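Local coordinates for protein lactaldehyde dehydrogenase (Methanocaldococcus jannaschii, PDB 3PQA) that oxidises lactaldehyde to lactate with NAD as the preferred cofactor, a step in the biosynthesis of coenzyme F420, at residues B[351-360]-B[372-383]. Numbering follows the deposited sequence. Where two conformers were deposited one is given.
Sequences FYPTILEVDR and PVIPIIRTNEEE
E357 and R378 meet side-on: the guanidinium turns its NE/NH1 edge to the carboxylate, the two planes only 9° apart. R378 NE reaches E357 OE2 at 2.7 Å and NH1 reaches OE1 at 2.9 Å, both on the syn side of the carboxylate. E357 gets there extended, with CG anti to the backbone N (chi1 173°), while R378 bends at chi3 to bring its edge round. A water donates to E357 OE2 and to V358 O and accepts from R378 N, filling in where the backbone pairing stops. R378 NH2 also salt-bridges D289, so a leucine in its place would probably leave both carboxylates without their shared cation and E357 less firmly fixed in its rotation. On the same face, I355 CG2 meets I376 CD1 at 3.6 Å, and helix 288-300 packs over I355 and E357. The other face carries T354, L356, V373 and P375: V373 sets CG1 against L356 CD1 and CG2 against F351 CE1 (3.9 Å), with helix 320-335 packing on F351, L356 and V373. V358 runs beside P375 in the same direction, its CG2 3.7 Å from P375 CB. Five backbone hydrogen bonds, from T354 N to P372 O through V358 N to I376 O, join strands 354-357 and 373-379, which run parallel with their axes 19° apart. Parallel strands sandwiched between helices in this way belong to the alpha/beta catalytic domain of the aldehyde dehydrogenase fold.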
ATOM      1  N   PHE B 351     -39.809 -24.659   2.580  1.00 18.98           N
ATOM      2  CA  PHE B 351     -39.734 -24.899   1.147  1.00 18.58           C
ATOM      3  C   PHE B 351     -38.672 -25.941   0.844  1.00 18.29           C
ATOM      4  O   PHE B 351     -37.505 -25.780   1.218  1.00 18.05           O
ATOM      5  CB  PHE B 351     -39.458 -23.603   0.379  1.00 18.82           C
ATOM      6  CG  PHE B 351     -40.052 -23.590  -0.999  1.00 19.45           C
ATOM      7  CD1 PHE B 351     -39.478 -24.331  -2.025  1.00 18.88           C
ATOM      8  CD2 PHE B 351     -41.211 -22.859  -1.260  1.00 18.89           C
ATOM      9  CE1 PHE B 351     -40.024 -24.338  -3.296  1.00 19.51           C
ATOM     10  CE2 PHE B 351     -41.787 -22.872  -2.528  1.00 19.51           C
ATOM     11  CZ  PHE B 351     -41.187 -23.611  -3.555  1.00 18.94           C
ATOM     12  N   TYR B 352     -39.069 -27.003   0.146  1.00 18.01           N
ATOM     13  CA  TYR B 352     -38.155 -28.119  -0.082  1.00 18.47           C
ATOM     14  C   TYR B 352     -37.180 -27.843  -1.224  1.00 18.49           C
ATOM     15  O   TYR B 352     -37.524 -27.129  -2.175  1.00 17.69           O
ATOM     16  CB  TYR B 352     -38.954 -29.421  -0.293  1.00 19.09           C
ATOM     17  CG  TYR B 352     -39.577 -29.872   1.006  1.00 20.31           C
ATOM     18  CD1 TYR B 352     -40.720 -29.241   1.507  1.00 19.24           C
ATOM     19  CD2 TYR B 352     -38.991 -30.879   1.762  1.00 19.27           C
ATOM     20  CE1 TYR B 352     -41.270 -29.618   2.725  1.00 20.42           C
ATOM     21  CE2 TYR B 352     -39.536 -31.273   2.979  1.00 20.45           C
ATOM     22  CZ  TYR B 352     -40.671 -30.630   3.458  1.00 19.39           C
ATOM     23  OH  TYR B 352     -41.225 -31.015   4.659  1.00 20.52           O
ATOM     24  N   PRO B 353     -35.950 -28.384  -1.120  1.00 18.91           N
ATOM     25  CA  PRO B 353     -34.984 -28.285  -2.215  1.00 19.27           C
ATOM     26  C   PRO B 353     -35.649 -28.600  -3.561  1.00 19.70           C
ATOM     27  O   PRO B 353     -36.259 -29.666  -3.733  1.00 19.71           O
ATOM     28  CB  PRO B 353     -33.930 -29.319  -1.825  1.00 19.12           C
ATOM     29  CG  PRO B 353     -33.888 -29.199  -0.327  1.00 19.39           C
ATOM     30  CD  PRO B 353     -35.345 -29.003   0.074  1.00 19.07           C
ATOM     31  N   THR B 354     -35.555 -27.642  -4.478  1.00 19.21           N
ATOM     32  CA  THR B 354     -36.270 -27.678  -5.756  1.00 19.06           C
ATOM     33  C   THR B 354     -35.274 -27.460  -6.901  1.00 18.74           C
ATOM     34  O   THR B 354     -34.454 -26.540  -6.865  1.00 18.70           O
ATOM     35  CB  THR B 354     -37.407 -26.628  -5.767  1.00 19.29           C
ATOM     36  OG1 THR B 354     -38.384 -26.991  -4.783  1.00 19.11           O
ATOM     37  CG2 THR B 354     -38.080 -26.530  -7.130  1.00 19.23           C
ATOM     38  N   ILE B 355     -35.333 -28.334  -7.900  1.00 18.15           N
ATOM     39  CA  ILE B 355     -34.395 -28.300  -9.004  1.00 18.38           C
ATOM     40  C   ILE B 355     -35.189 -28.466 -10.292  1.00 18.86           C
ATOM     41  O   ILE B 355     -36.050 -29.340 -10.380  1.00 18.09           O
ATOM     42  CB  ILE B 355     -33.361 -29.435  -8.879  1.00 18.29           C
ATOM     43  CG1 ILE B 355     -32.631 -29.352  -7.531  1.00 17.97           C
ATOM     44  CG2 ILE B 355     -32.372 -29.424 -10.060  1.00 18.03           C
ATOM     45  CD1 ILE B 355     -31.727 -30.530  -7.254  1.00 18.26           C
ATOM     46  N   LEU B 356     -34.915 -27.607 -11.269  1.00 19.58           N
ATOM     47  CA  LEU B 356     -35.555 -27.700 -12.570  1.00 20.66           C
ATOM     48  C   LEU B 356     -34.513 -27.597 -13.664  1.00 20.63           C
ATOM     49  O   LEU B 356     -33.517 -26.882 -13.515  1.00 19.53           O
ATOM     50  CB  LEU B 356     -36.563 -26.565 -12.768  1.00 21.07           C
ATOM     51  CG  LEU B 356     -37.792 -26.464 -11.863  1.00 21.32           C
ATOM     52  CD1 LEU B 356     -37.468 -25.663 -10.612  1.00 21.13           C
ATOM     53  CD2 LEU B 356     -38.925 -25.803 -12.617  1.00 21.20           C
ATOM     54  N   GLU B 357     -34.732 -28.306 -14.768  1.00 20.77           N
ATOM     55  CA  GLU B 357     -33.962 -28.028 -15.965  1.00 21.74           C
ATOM     56  C   GLU B 357     -34.769 -27.047 -16.797  1.00 21.20           C
ATOM     57  O   GLU B 357     -35.961 -27.261 -17.025  1.00 21.01           O
ATOM     58  CB  GLU B 357     -33.630 -29.281 -16.782  1.00 23.18           C
ATOM     59  CG  GLU B 357     -32.964 -28.892 -18.102  1.00 24.75           C
ATOM     60  CD  GLU B 357     -32.281 -30.028 -18.845  1.00 23.69           C
ATOM     61  OE1 GLU B 357     -32.285 -31.176 -18.363  1.00 24.79           O
ATOM     62  OE2 GLU B 357     -31.712 -29.737 -19.918  1.00 24.86           O
ATOM     63  N   VAL B 358     -34.127 -25.957 -17.210  1.00 20.46           N
ATOM     64  CA  VAL B 358     -34.808 -24.896 -17.957  1.00 20.33           C
ATOM     65  C   VAL B 358     -33.956 -24.406 -19.128  1.00 20.73           C
ATOM     66  O   VAL B 358     -32.783 -24.788 -19.251  1.00 20.46           O
ATOM     67  CB  VAL B 358     -35.184 -23.696 -17.033  1.00 20.14           C
ATOM     68  CG1 VAL B 358     -35.951 -24.165 -15.792  1.00 19.66           C
ATOM     69  CG2 VAL B 358     -33.934 -22.918 -16.609  1.00 19.68           C
ATOM     70  N   ASP B 359     -34.529 -23.563 -19.986  1.00 22.19           N
ATOM     71  CA  ASP B 359     -33.716 -22.895 -20.990  1.00 24.10           C
ATOM     72  C   ASP B 359     -33.380 -21.471 -20.553  1.00 23.34           C
ATOM     73  O   ASP B 359     -33.956 -20.967 -19.581  1.00 22.47           O
ATOM     74  CB  ASP B 359     -34.321 -22.982 -22.404  1.00 27.43           C
ATOM     75  CG  ASP B 359     -35.552 -22.121 -22.591  1.00 27.20           C
ATOM     76  OD1 ASP B 359     -35.671 -21.047 -21.965  1.00 27.76           O
ATOM     77  OD2 ASP B 359     -36.410 -22.532 -23.408  1.00 27.86           O
ATOM     78  N   ARG B 360     -32.454 -20.839 -21.274  1.00 24.20           N
ATOM     79  CA  ARG B 360     -31.936 -19.514 -20.907  0.50 25.80           C
ATOM     80  C   ARG B 360     -33.004 -18.422 -20.782  1.00 25.51           C
ATOM     81  O   ARG B 360     -32.782 -17.396 -20.135  1.00 25.19           O
ATOM     82  CB  ARG B 360     -30.840 -19.075 -21.887  0.50 27.96           C
ATOM     83  CG  ARG B 360     -31.283 -18.965 -23.347  0.50 28.94           C
ATOM     84  CD  ARG B 360     -30.143 -18.439 -24.212  0.50 28.73           C
ATOM     85  NE  ARG B 360     -29.725 -17.107 -23.783  0.50 29.36           N
ATOM     86  CZ  ARG B 360     -28.652 -16.464 -24.242  0.50 29.13           C
ATOM     87  NH1 ARG B 360     -27.866 -17.031 -25.152  0.50 29.43           N
ATOM     88  NH2 ARG B 360     -28.364 -15.252 -23.779  0.50 29.51           N
ATOM     89  N   PRO B 372     -34.678 -22.123  -2.051  1.00 15.06           N
ATOM     90  CA  PRO B 372     -33.874 -23.276  -2.461  1.00 15.25           C
ATOM     91  C   PRO B 372     -34.360 -23.847  -3.795  1.00 15.46           C
ATOM     92  O   PRO B 372     -34.702 -25.025  -3.885  1.00 14.88           O
ATOM     93  CB  PRO B 372     -34.095 -24.268  -1.320  1.00 15.46           C
ATOM     94  CG  PRO B 372     -35.523 -23.972  -0.870  1.00 15.57           C
ATOM     95  CD  PRO B 372     -35.674 -22.477  -1.013  1.00 15.43           C
ATOM     96  N   VAL B 373     -34.396 -22.984  -4.808  1.00 15.62           N
ATOM     97  CA  VAL B 373     -34.907 -23.296  -6.146  1.00 15.62           C
ATOM     98  C   VAL B 373     -33.790 -23.061  -7.167  1.00 15.44           C
ATOM     99  O   VAL B 373     -33.359 -21.917  -7.369  1.00 14.57           O
ATOM    100  CB  VAL B 373     -36.125 -22.405  -6.518  1.00 16.09           C
ATOM    101  CG1 VAL B 373     -36.561 -22.649  -7.958  1.00 16.44           C
ATOM    102  CG2 VAL B 373     -37.283 -22.626  -5.545  1.00 16.45           C
ATOM    103  N   ILE B 374     -33.344 -24.145  -7.809  1.00 15.52           N
ATOM    104  CA  ILE B 374     -32.180 -24.110  -8.688  1.00 16.58           C
ATOM    105  C   ILE B 374     -32.522 -24.488 -10.133  1.00 17.24           C
ATOM    106  O   ILE B 374     -32.817 -25.661 -10.416  1.00 17.28           O
ATOM    107  CB  ILE B 374     -31.063 -25.059  -8.190  1.00 16.95           C
ATOM    108  CG1 ILE B 374     -30.812 -24.895  -6.678  1.00 17.21           C
ATOM    109  CG2 ILE B 374     -29.782 -24.898  -9.049  1.00 17.07           C
ATOM    110  CD1 ILE B 374     -30.416 -23.456  -6.228  1.00 16.95           C
ATOM    111  N   PRO B 375     -32.476 -23.501 -11.047  1.00 17.03           N
ATOM    112  CA  PRO B 375     -32.573 -23.789 -12.477  1.00 16.94           C
ATOM    113  C   PRO B 375     -31.221 -24.226 -13.019  1.00 16.80           C
ATOM    114  O   PRO B 375     -30.180 -23.635 -12.678  1.00 16.34           O
ATOM    115  CB  PRO B 375     -32.969 -22.450 -13.082  1.00 17.22           C
ATOM    116  CG  PRO B 375     -32.327 -21.437 -12.141  1.00 16.25           C
ATOM    117  CD  PRO B 375     -32.347 -22.054 -10.773  1.00 17.23           C
ATOM    118  N   ILE B 376     -31.249 -25.272 -13.839  1.00 16.39           N
ATOM    119  CA  ILE B 376     -30.057 -25.793 -14.493  1.00 16.44           C
ATOM    120  C   ILE B 376     -30.293 -25.667 -15.991  1.00 16.83           C
ATOM    121  O   ILE B 376     -31.349 -26.079 -16.483  1.00 16.18           O
ATOM    122  CB  ILE B 376     -29.810 -27.277 -14.134  1.00 16.65           C
ATOM    123  CG1 ILE B 376     -29.548 -27.423 -12.622  1.00 16.72           C
ATOM    124  CG2 ILE B 376     -28.634 -27.840 -14.964  1.00 16.75           C
ATOM    125  CD1 ILE B 376     -29.530 -28.849 -12.109  1.00 16.70           C
ATOM    126  N   ILE B 377     -29.325 -25.089 -16.702  1.00 16.76           N
ATOM    127  CA  ILE B 377     -29.435 -24.875 -18.135  1.00 17.85           C
ATOM    128  C   ILE B 377     -28.283 -25.584 -18.809  1.00 17.93           C
ATOM    129  O   ILE B 377     -27.117 -25.297 -18.515  1.00 16.71           O
ATOM    130  CB  ILE B 377     -29.370 -23.371 -18.507  1.00 19.54           C
ATOM    131  CG1 ILE B 377     -30.465 -22.570 -17.793  1.00 20.72           C
ATOM    132  CG2 ILE B 377     -29.399 -23.183 -20.036  1.00 20.78           C
ATOM    133  CD1 ILE B 377     -30.076 -22.113 -16.370  1.00 19.80           C
ATOM    134  N   ARG B 378     -28.587 -26.523 -19.702  1.00 18.06           N
ATOM    135  CA  ARG B 378     -27.508 -27.182 -20.437  1.00 19.51           C
ATOM    136  C   ARG B 378     -27.204 -26.374 -21.695  1.00 18.81           C
ATOM    137  O   ARG B 378     -28.117 -25.914 -22.389  1.00 18.75           O
ATOM    138  CB  ARG B 378     -27.820 -28.659 -20.747  1.00 23.28           C
ATOM    139  CG  ARG B 378     -28.724 -28.910 -21.943  1.00 24.55           C
ATOM    140  CD  ARG B 378     -28.911 -30.406 -22.155  1.00 24.26           C
ATOM    141  NE  ARG B 378     -29.607 -31.028 -21.029  1.00 24.99           N
ATOM    142  CZ  ARG B 378     -29.483 -32.303 -20.667  1.00 24.73           C
ATOM    143  NH1 ARG B 378     -30.163 -32.765 -19.621  1.00 25.21           N
ATOM    144  NH2 ARG B 378     -28.676 -33.119 -21.342  1.00 25.13           N
ATOM    145  N   THR B 379     -25.924 -26.156 -21.965  1.00 18.98           N
ATOM    146  CA  THR B 379     -25.542 -25.321 -23.083  1.00 20.10           C
ATOM    147  C   THR B 379     -24.135 -25.634 -23.575  1.00 19.08           C
ATOM    148  O   THR B 379     -23.454 -26.483 -23.010  1.00 19.08           O
ATOM    149  CB  THR B 379     -25.669 -23.813 -22.720  1.00 22.31           C
ATOM    150  OG1 THR B 379     -25.469 -23.032 -23.898  1.00 25.30           O
ATOM    151  CG2 THR B 379     -24.658 -23.423 -21.669  1.00 25.19           C
ATOM    152  N   ASN B 380     -23.702 -24.950 -24.627  1.00 19.00           N
ATOM    153  CA  ASN B 380     -22.317 -25.062 -25.050  1.00 20.08           C
ATOM    154  C   ASN B 380     -21.433 -23.995 -24.413  1.00 18.45           C
ATOM    155  O   ASN B 380     -21.909 -22.945 -23.986  1.00 18.01           O
ATOM    156  CB  ASN B 380     -22.208 -25.039 -26.570  1.00 23.49           C
ATOM    157  CG  ASN B 380     -22.690 -26.327 -27.192  1.00 24.45           C
ATOM    158  OD1 ASN B 380     -22.229 -27.417 -26.832  1.00 23.90           O
ATOM    159  ND2 ASN B 380     -23.620 -26.216 -28.132  1.00 23.86           N
ATOM    160  N   GLU B 381     -20.140 -24.267 -24.363  1.00 18.46           N
ATOM    161  CA  GLU B 381     -19.226 -23.381 -23.654  1.00 20.00           C
ATOM    162  C   GLU B 381     -19.320 -21.925 -24.125  1.00 19.28           C
ATOM    163  O   GLU B 381     -19.354 -20.999 -23.305  1.00 18.40           O
ATOM    164  CB  GLU B 381     -17.802 -23.886 -23.798  1.00 22.15           C
ATOM    165  CG  GLU B 381     -16.831 -23.141 -22.934  1.00 24.23           C
ATOM    166  CD  GLU B 381     -15.482 -23.781 -22.949  1.00 22.70           C
ATOM    167  OE1 GLU B 381     -15.391 -25.015 -22.715  1.00 24.43           O
ATOM    168  OE2 GLU B 381     -14.528 -23.033 -23.179  1.00 24.52           O
ATOM    169  N   GLU B 382     -19.402 -21.726 -25.442  1.00 19.78           N
ATOM    170  CA  GLU B 382     -19.351 -20.376 -25.997  1.00 21.78           C
ATOM    171  C   GLU B 382     -20.574 -19.508 -25.725  1.00 21.76           C
ATOM    172  O   GLU B 382     -20.535 -18.306 -25.984  1.00 22.28           O
ATOM    173  CB  GLU B 382     -19.007 -20.396 -27.494  1.00 24.52           C
ATOM    174  CG  GLU B 382     -17.567 -20.825 -27.777  1.00 26.58           C
ATOM    175  CD  GLU B 382     -16.526 -20.061 -26.947  1.00 25.14           C
ATOM    176  OE1 GLU B 382     -15.478 -20.671 -26.625  1.00 26.75           O
ATOM    177  OE2 GLU B 382     -16.747 -18.870 -26.617  1.00 26.64           O
ATOM    178  N   GLU B 383     -21.634 -20.108 -25.196  1.00 21.85           N
ATOM    179  CA  GLU B 383     -22.858 -19.382 -24.846  1.00 22.92           C
ATOM    180  C   GLU B 383     -22.841 -18.906 -23.393  1.00 21.63           C
ATOM    181  O   GLU B 383     -23.668 -18.079 -22.981  1.00 21.06           O
ATOM    182  CB  GLU B 383     -24.075 -20.294 -25.013  1.00 26.34           C
ATOM    183  CG  GLU B 383     -24.225 -20.897 -26.383  1.00 28.06           C
ATOM    184  CD  GLU B 383     -24.381 -19.844 -27.458  1.00 26.98           C
ATOM    185  OE1 GLU B 383     -23.811 -20.034 -28.550  1.00 28.32           O
ATOM    186  OE2 GLU B 383     -25.074 -18.827 -27.216  1.00 28.27           O
TER
HETATM  187  O   HOH W   1     -31.315 -26.830 -20.367  1.00 15.17           O